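PDB 6RUZ: NADH oxidase from Thermus thermophilus, which catalyses the NADH-dependent reduction of coenzyme A disulfide, using FAD as cofactor. Local coordinates for the coenzyme A site. Coordinates in Å, arbitrary orientation; residue numbers count along the deposited sequence, not the author numbering. Chains: chain A/B, NADH oxidase.

The coenzyme A site. Residues chain A 11-12, 15-16, 19-20, 23, 40-41, 44, 62-63, 68, 299, 303, 307; chain B 358-360, 424, 431, 437, 441-442. With COA (coenzyme A), chain C.
The adenine of COA lies under B:Ile437, whose CD1 methyl sits over the six-membered ring, 3.7 Å from its centroid, a CH-pi contact suited to a branched aliphatic chain. The A:Arg63 guanidinium has COA CDP, a pantoate methyl, off-centre on one face and the phosphate oxygen O2A at its edge, while its CD lies over the centre of the A:Phe68 ring. A:Lys20 CE and B:Gln441 OE1 lie on opposite faces of the A:Arg307 guanidinium, with the 3'-phosphorus P3B in plane at its edge. That of A:Arg23, salt-bridged to the pyrophosphate, has ribose C4B and A:Ala19 O toward the rims of opposite faces, and A:Lys20 NZ and the phosphate oxygen O4A in plane at its edge.

This is the substrate site of a class-III pyridine nucleotide-disulfide oxidoreductase, built across the dimer. Its redox-active A:Cys44 is caught as a mixed disulfide, SG bonded to COA S1P at 2.1 Å. The B:Tyr424 ring, with B:Val431 CG2 over its centre, presents its edge to A:Cys44 SG.

Long cationic chains suit the phosphates. A:Arg63 leaves the backbone with CG anti to N (chi1 -163°) and bends at chi3, so that NH1 and NH2 both grip the pyrophosphate oxygen O5A end-on, each at 3.1 Å. An alanine here would probably loosen the pyrophosphate, losing this fork and the packing against A:Phe68. The 3'-phosphate oxygen O8A accepts from A:Lys20 NZ at 2.8 Å and A:Arg307 NH1 at 2.6 Å, charges likely to favour its anionic form.

A:Asn303 suits the pantetheine arm because one amide both accepts and donates: OD1 takes the pantoate hydroxyl OAP in its carbonyl plane at 2.7 Å, while ND2 bonds A:Gly299 O nearly straight (176°), fixing the amide's rotation. A:Ser40, a short hydroxyl donor, gives OG to the amide oxygen O9P at 2.9 Å. At the adenine, N6A donates to B:Gln359 O at 2.9 Å; strand 353-361 reads this amine through its main chain, so side-chain identity matters little.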
loop_
_atom_site.group_PDB
_atom_site.type_symbol
_atom_site.label_atom_id
_atom_site.label_comp_id
_atom_site.label_asym_id
_atom_site.label_seq_id
_atom_site.Cartn_x
_atom_site.Cartn_y
_atom_site.Cartn_z
ATOM N N VAL A 11 -5.990 19.494 -21.149
ATOM C CA VAL A 11 -6.206 18.063 -20.909
ATOM C C VAL A 11 -6.042 17.752 -19.466
ATOM O O VAL A 11 -7.001 17.331 -18.898
ATOM C CB VAL A 11 -5.448 17.055 -21.796
ATOM C CG1 VAL A 11 -5.638 15.699 -21.206
ATOM C CG2 VAL A 11 -5.979 17.073 -23.209
ATOM N N ALA A 12 -4.897 17.979 -18.849
ATOM C CA ALA A 12 -4.751 17.571 -17.438
ATOM C C ALA A 12 -4.080 18.616 -16.582
ATOM O O ALA A 12 -4.717 19.181 -15.743
ATOM C CB ALA A 12 -4.081 16.160 -17.270
ATOM N N ALA A 15 -6.341 21.843 -17.331
ATOM C CA ALA A 15 -7.583 21.892 -16.608
ATOM C C ALA A 15 -7.338 22.071 -15.116
ATOM O O ALA A 15 -7.968 22.849 -14.478
ATOM C CB ALA A 15 -8.428 20.660 -16.898
ATOM N N SER A 16 -6.408 21.363 -14.533
ATOM C CA SER A 16 -6.002 21.648 -13.159
ATOM C C SER A 16 -5.666 23.113 -12.858
ATOM O O SER A 16 -6.069 23.610 -11.802
ATOM C CB SER A 16 -4.762 20.849 -12.841
ATOM O OG SER A 16 -5.133 19.523 -12.765
ATOM N N ALA A 19 -9.002 25.149 -13.100
ATOM C CA ALA A 19 -9.905 24.873 -12.037
ATOM C C ALA A 19 -9.374 25.435 -10.710
ATOM O O ALA A 19 -10.080 26.073 -9.986
ATOM C CB ALA A 19 -10.150 23.405 -11.942
ATOM N N LYS A 20 -8.126 25.224 -10.379
ATOM C CA LYS A 20 -7.624 25.708 -9.088
ATOM C C LYS A 20 -7.597 27.205 -9.071
ATOM O O LYS A 20 -8.044 27.729 -8.093
ATOM C CB LYS A 20 -6.226 25.145 -8.750
ATOM C CG LYS A 20 -5.554 25.561 -7.443
ATOM C CD LYS A 20 -6.230 24.900 -6.392
ATOM C CE LYS A 20 -5.735 25.238 -5.058
ATOM N NZ LYS A 20 -6.654 24.645 -3.986
ATOM N N ARG A 23 -10.939 28.859 -8.521
ATOM C CA ARG A 23 -11.441 28.599 -7.192
ATOM C C ARG A 23 -10.742 29.488 -6.185
ATOM O O ARG A 23 -11.341 30.039 -5.272
ATOM C CB ARG A 23 -11.210 27.169 -6.845
ATOM C CG ARG A 23 -11.994 26.609 -5.643
ATOM C CD ARG A 23 -11.571 25.138 -5.247
ATOM N NE ARG A 23 -11.603 24.314 -6.434
ATOM C CZ ARG A 23 -10.546 23.624 -6.850
ATOM N NH1 ARG A 23 -9.416 23.609 -6.154
ATOM N NH2 ARG A 23 -10.654 22.913 -7.956
ATOM N N SER A 40 -10.220 17.846 -20.322
ATOM C CA SER A 40 -10.376 17.290 -18.976
ATOM C C SER A 40 -10.852 15.799 -18.917
ATOM O O SER A 40 -11.908 15.471 -18.353
ATOM C CB SER A 40 -11.320 18.224 -18.191
ATOM O OG SER A 40 -11.606 17.713 -16.894
ATOM N N TYR A 41 -10.052 14.901 -19.504
ATOM C CA TYR A 41 -10.440 13.479 -19.714
ATOM C C TYR A 41 -9.239 12.659 -19.307
ATOM O O TYR A 41 -8.102 13.148 -19.465
ATOM C CB TYR A 41 -10.899 13.147 -21.173
ATOM C CG TYR A 41 -9.832 13.355 -22.210
ATOM C CD1 TYR A 41 -9.691 14.549 -22.830
ATOM C CD2 TYR A 41 -8.952 12.359 -22.561
ATOM C CE1 TYR A 41 -8.666 14.772 -23.787
ATOM C CE2 TYR A 41 -7.906 12.583 -23.520
ATOM C CZ TYR A 41 -7.774 13.796 -24.148
ATOM O OH TYR A 41 -6.772 14.072 -25.093
ATOM N N CYS A 44 -5.596 7.795 -19.327
ATOM C CA CYS A 44 -5.111 6.591 -18.611
ATOM C C CYS A 44 -6.139 5.481 -18.732
ATOM O O CYS A 44 -5.806 4.309 -18.666
ATOM C CB CYS A 44 -4.803 6.899 -17.118
ATOM S SG CYS A 44 -4.481 8.686 -16.821
ATOM N N ALA A 62 -13.757 14.177 -16.697
ATOM C CA ALA A 62 -13.987 14.597 -15.358
ATOM C C ALA A 62 -14.916 15.860 -15.239
ATOM O O ALA A 62 -15.746 16.041 -14.295
ATOM C CB ALA A 62 -12.660 14.887 -14.771
ATOM N N ARG A 63 -14.764 16.763 -16.170
ATOM C CA ARG A 63 -15.542 17.967 -16.123
ATOM C C ARG A 63 -15.869 18.398 -17.531
ATOM O O ARG A 63 -14.976 18.382 -18.385
ATOM C CB ARG A 63 -14.765 19.059 -15.453
ATOM C CG ARG A 63 -15.660 20.110 -15.066
ATOM C CD ARG A 63 -15.129 20.916 -13.966
ATOM N NE ARG A 63 -14.940 20.128 -12.772
ATOM C CZ ARG A 63 -14.153 20.511 -11.773
ATOM N NH1 ARG A 63 -13.509 21.678 -11.863
ATOM N NH2 ARG A 63 -13.996 19.734 -10.707
ATOM N N PHE A 68 -17.597 23.413 -16.205
ATOM C CA PHE A 68 -16.696 24.493 -16.190
ATOM C C PHE A 68 -17.319 25.874 -16.249
ATOM O O PHE A 68 -16.984 26.719 -15.461
ATOM C CB PHE A 68 -15.735 24.341 -17.350
ATOM C CG PHE A 68 -14.540 23.531 -17.017
ATOM C CD1 PHE A 68 -13.692 23.906 -15.928
ATOM C CD2 PHE A 68 -14.259 22.362 -17.746
ATOM C CE1 PHE A 68 -12.561 23.121 -15.590
ATOM C CE2 PHE A 68 -13.175 21.566 -17.394
ATOM C CZ PHE A 68 -12.292 21.967 -16.323
ATOM N N GLY A 299 0.242 11.492 -15.063
ATOM C CA GLY A 299 -0.963 12.269 -15.034
ATOM C C GLY A 299 -1.142 12.837 -13.690
ATOM O O GLY A 299 -1.724 13.891 -13.505
ATOM N N ASN A 303 -1.464 16.953 -12.796
ATOM C CA ASN A 303 -2.331 17.538 -11.806
ATOM C C ASN A 303 -1.565 18.358 -10.677
ATOM O O ASN A 303 -2.012 19.426 -10.206
ATOM C CB ASN A 303 -3.228 16.434 -11.222
ATOM C CG ASN A 303 -4.498 16.139 -12.066
ATOM O OD1 ASN A 303 -5.546 16.727 -11.811
ATOM N ND2 ASN A 303 -4.431 15.208 -13.006
ATOM N N ARG A 307 -2.141 22.282 -10.581
ATOM C CA ARG A 307 -2.562 22.875 -9.340
ATOM C C ARG A 307 -1.546 23.843 -8.729
ATOM O O ARG A 307 -1.969 24.761 -8.099
ATOM C CB ARG A 307 -2.906 21.776 -8.350
ATOM C CG ARG A 307 -3.298 22.234 -7.067
ATOM C CD ARG A 307 -3.972 21.092 -6.384
ATOM N NE ARG A 307 -3.824 21.205 -4.928
ATOM C CZ ARG A 307 -4.807 21.535 -4.094
ATOM N NH1 ARG A 307 -6.043 21.742 -4.579
ATOM N NH2 ARG A 307 -4.530 21.636 -2.780
ATOM N N ILE B 358 -11.803 11.779 5.533
ATOM C CA ILE B 358 -12.311 12.074 4.235
ATOM C C ILE B 358 -12.701 10.797 3.603
ATOM O O ILE B 358 -12.171 9.766 3.945
ATOM C CB ILE B 358 -11.294 12.861 3.290
ATOM C CG1 ILE B 358 -10.076 12.025 2.966
ATOM C CG2 ILE B 358 -10.785 14.129 3.915
ATOM C CD1 ILE B 358 -10.111 11.423 1.682
ATOM N N GLN B 359 -13.615 10.864 2.636
ATOM C CA GLN B 359 -13.952 9.646 1.927
ATOM C C GLN B 359 -13.800 9.841 0.452
ATOM O O GLN B 359 -14.324 10.793 -0.090
ATOM C CB GLN B 359 -15.320 9.188 2.249
ATOM C CG GLN B 359 -15.851 8.483 1.101
ATOM C CD GLN B 359 -17.241 8.021 1.298
ATOM O OE1 GLN B 359 -17.855 8.271 2.352
ATOM N NE2 GLN B 359 -17.757 7.314 0.307
ATOM N N SER B 360 -12.961 8.952 -0.106
ATOM C CA SER B 360 -12.534 8.872 -1.511
ATOM C C SER B 360 -12.888 7.506 -2.081
ATOM O O SER B 360 -13.779 6.822 -1.561
ATOM C CB SER B 360 -11.058 9.146 -1.716
ATOM O OG SER B 360 -10.862 9.669 -2.989
ATOM N N TYR B 424 -0.156 6.624 -9.205
ATOM C CA TYR B 424 -1.481 6.767 -9.809
ATOM C C TYR B 424 -1.762 5.742 -10.935
ATOM O O TYR B 424 -0.926 5.595 -11.856
ATOM C CB TYR B 424 -1.511 8.129 -10.503
ATOM C CG TYR B 424 -2.794 8.155 -11.220
ATOM C CD1 TYR B 424 -3.967 7.835 -10.496
ATOM C CD2 TYR B 424 -2.864 8.335 -12.619
ATOM C CE1 TYR B 424 -5.231 7.730 -11.157
ATOM C CE2 TYR B 424 -4.092 8.261 -13.281
ATOM C CZ TYR B 424 -5.318 7.956 -12.546
ATOM O OH TYR B 424 -6.645 7.839 -13.082
ATOM N N VAL B 431 -6.804 10.124 -9.221
ATOM C CA VAL B 431 -5.539 10.733 -9.618
ATOM C C VAL B 431 -4.818 11.528 -8.462
ATOM O O VAL B 431 -3.602 11.780 -8.459
ATOM C CB VAL B 431 -5.727 11.541 -10.951
ATOM C CG1 VAL B 431 -6.439 12.908 -10.731
ATOM C CG2 VAL B 431 -4.410 11.737 -11.634
ATOM N N ILE B 437 -5.358 13.625 -0.807
ATOM C CA ILE B 437 -6.577 14.461 -0.656
ATOM C C ILE B 437 -6.710 14.909 0.870
ATOM O O ILE B 437 -6.498 16.076 1.240
ATOM C CB ILE B 437 -7.898 14.109 -1.605
ATOM C CG1 ILE B 437 -9.028 13.738 -0.766
ATOM C CG2 ILE B 437 -7.782 12.977 -2.681
ATOM C CD1 ILE B 437 -9.229 14.747 0.318
ATOM N N GLN B 441 -5.830 20.243 2.833
ATOM C CA GLN B 441 -6.479 19.615 1.712
ATOM C C GLN B 441 -7.805 19.044 2.326
ATOM O O GLN B 441 -7.777 18.413 3.425
ATOM C CB GLN B 441 -5.582 18.575 0.906
ATOM C CG GLN B 441 -4.822 19.038 -0.461
ATOM C CD GLN B 441 -5.170 18.276 -1.927
ATOM O OE1 GLN B 441 -4.299 18.177 -2.852
ATOM N NE2 GLN B 441 -6.412 17.849 -2.126
ATOM N N ALA B 442 -8.940 19.378 1.631
ATOM C CA ALA B 442 -10.341 19.312 2.086
ATOM C C ALA B 442 -10.480 18.807 3.564
ATOM O O ALA B 442 -9.432 18.319 4.107
ATOM C CB ALA B 442 -11.093 18.487 1.195
HETATM N N1A COA C . -13.364 14.141 -0.092
HETATM C C2A COA C . -13.110 15.419 0.340
HETATM N N3A COA C . -12.539 16.436 -0.371
HETATM C C4A COA C . -12.115 16.277 -1.643
HETATM C C5A COA C . -12.333 14.952 -2.194
HETATM C C6A COA C . -12.963 13.846 -1.400
HETATM N N6A COA C . -13.093 12.584 -1.986
HETATM N N7A COA C . -11.900 15.032 -3.423
HETATM C C8A COA C . -11.418 16.252 -3.656
HETATM N N9A COA C . -11.525 17.009 -2.594
HETATM C C1B COA C . -11.117 18.427 -2.656
HETATM C C2B COA C . -9.675 18.482 -2.968
HETATM O O2B COA C . -9.242 18.477 -1.638
HETATM C C3B COA C . -9.417 19.871 -3.536
HETATM O O3B COA C . -9.469 20.815 -2.464
HETATM P P3B COA C . -8.912 22.294 -2.544
HETATM O O7A COA C . -7.837 22.341 -1.517
HETATM O O8A COA C . -8.413 22.429 -3.911
HETATM O O9A COA C . -10.152 23.106 -2.226
HETATM C C4B COA C . -10.633 20.078 -4.338
HETATM O O4B COA C . -11.583 19.104 -3.837
HETATM C C5B COA C . -10.407 19.781 -5.790
HETATM O O5B COA C . -11.542 18.969 -6.175
HETATM P P1A COA C . -11.654 18.453 -7.680
HETATM O O1A COA C . -11.136 17.065 -7.726
HETATM O O2A COA C . -13.040 18.824 -8.108
HETATM O O3A COA C . -10.481 19.294 -8.374
HETATM P P2A COA C . -10.460 20.465 -9.424
HETATM O O4A COA C . -9.139 21.077 -9.368
HETATM O O5A COA C . -11.699 21.280 -9.348
HETATM O O6A COA C . -10.492 19.504 -10.714
HETATM C CBP COA C . -9.802 18.842 -12.819
HETATM C CCP COA C . -9.419 19.628 -11.623
HETATM C CDP COA C . -10.969 17.982 -12.422
HETATM C CEP COA C . -10.226 19.877 -13.815
HETATM C CAP COA C . -8.555 18.102 -13.321
HETATM O OAP COA C . -8.117 17.194 -12.326
HETATM C C9P COA C . -8.800 17.316 -14.594
HETATM O O9P COA C . -9.028 17.872 -15.672
HETATM N N8P COA C . -8.749 15.989 -14.509
HETATM C C7P COA C . -8.960 15.281 -15.750
HETATM C C6P COA C . -7.768 14.752 -16.499
HETATM C C5P COA C . -7.011 13.964 -15.533
HETATM O O5P COA C . -7.374 13.993 -14.419
HETATM N N4P COA C . -5.974 13.290 -15.920
HETATM C C3P COA C . -5.583 12.066 -15.240
HETATM C C2P COA C . -4.242 11.522 -15.747
HETATM S S1P COA C . -4.399 10.702 -17.374
#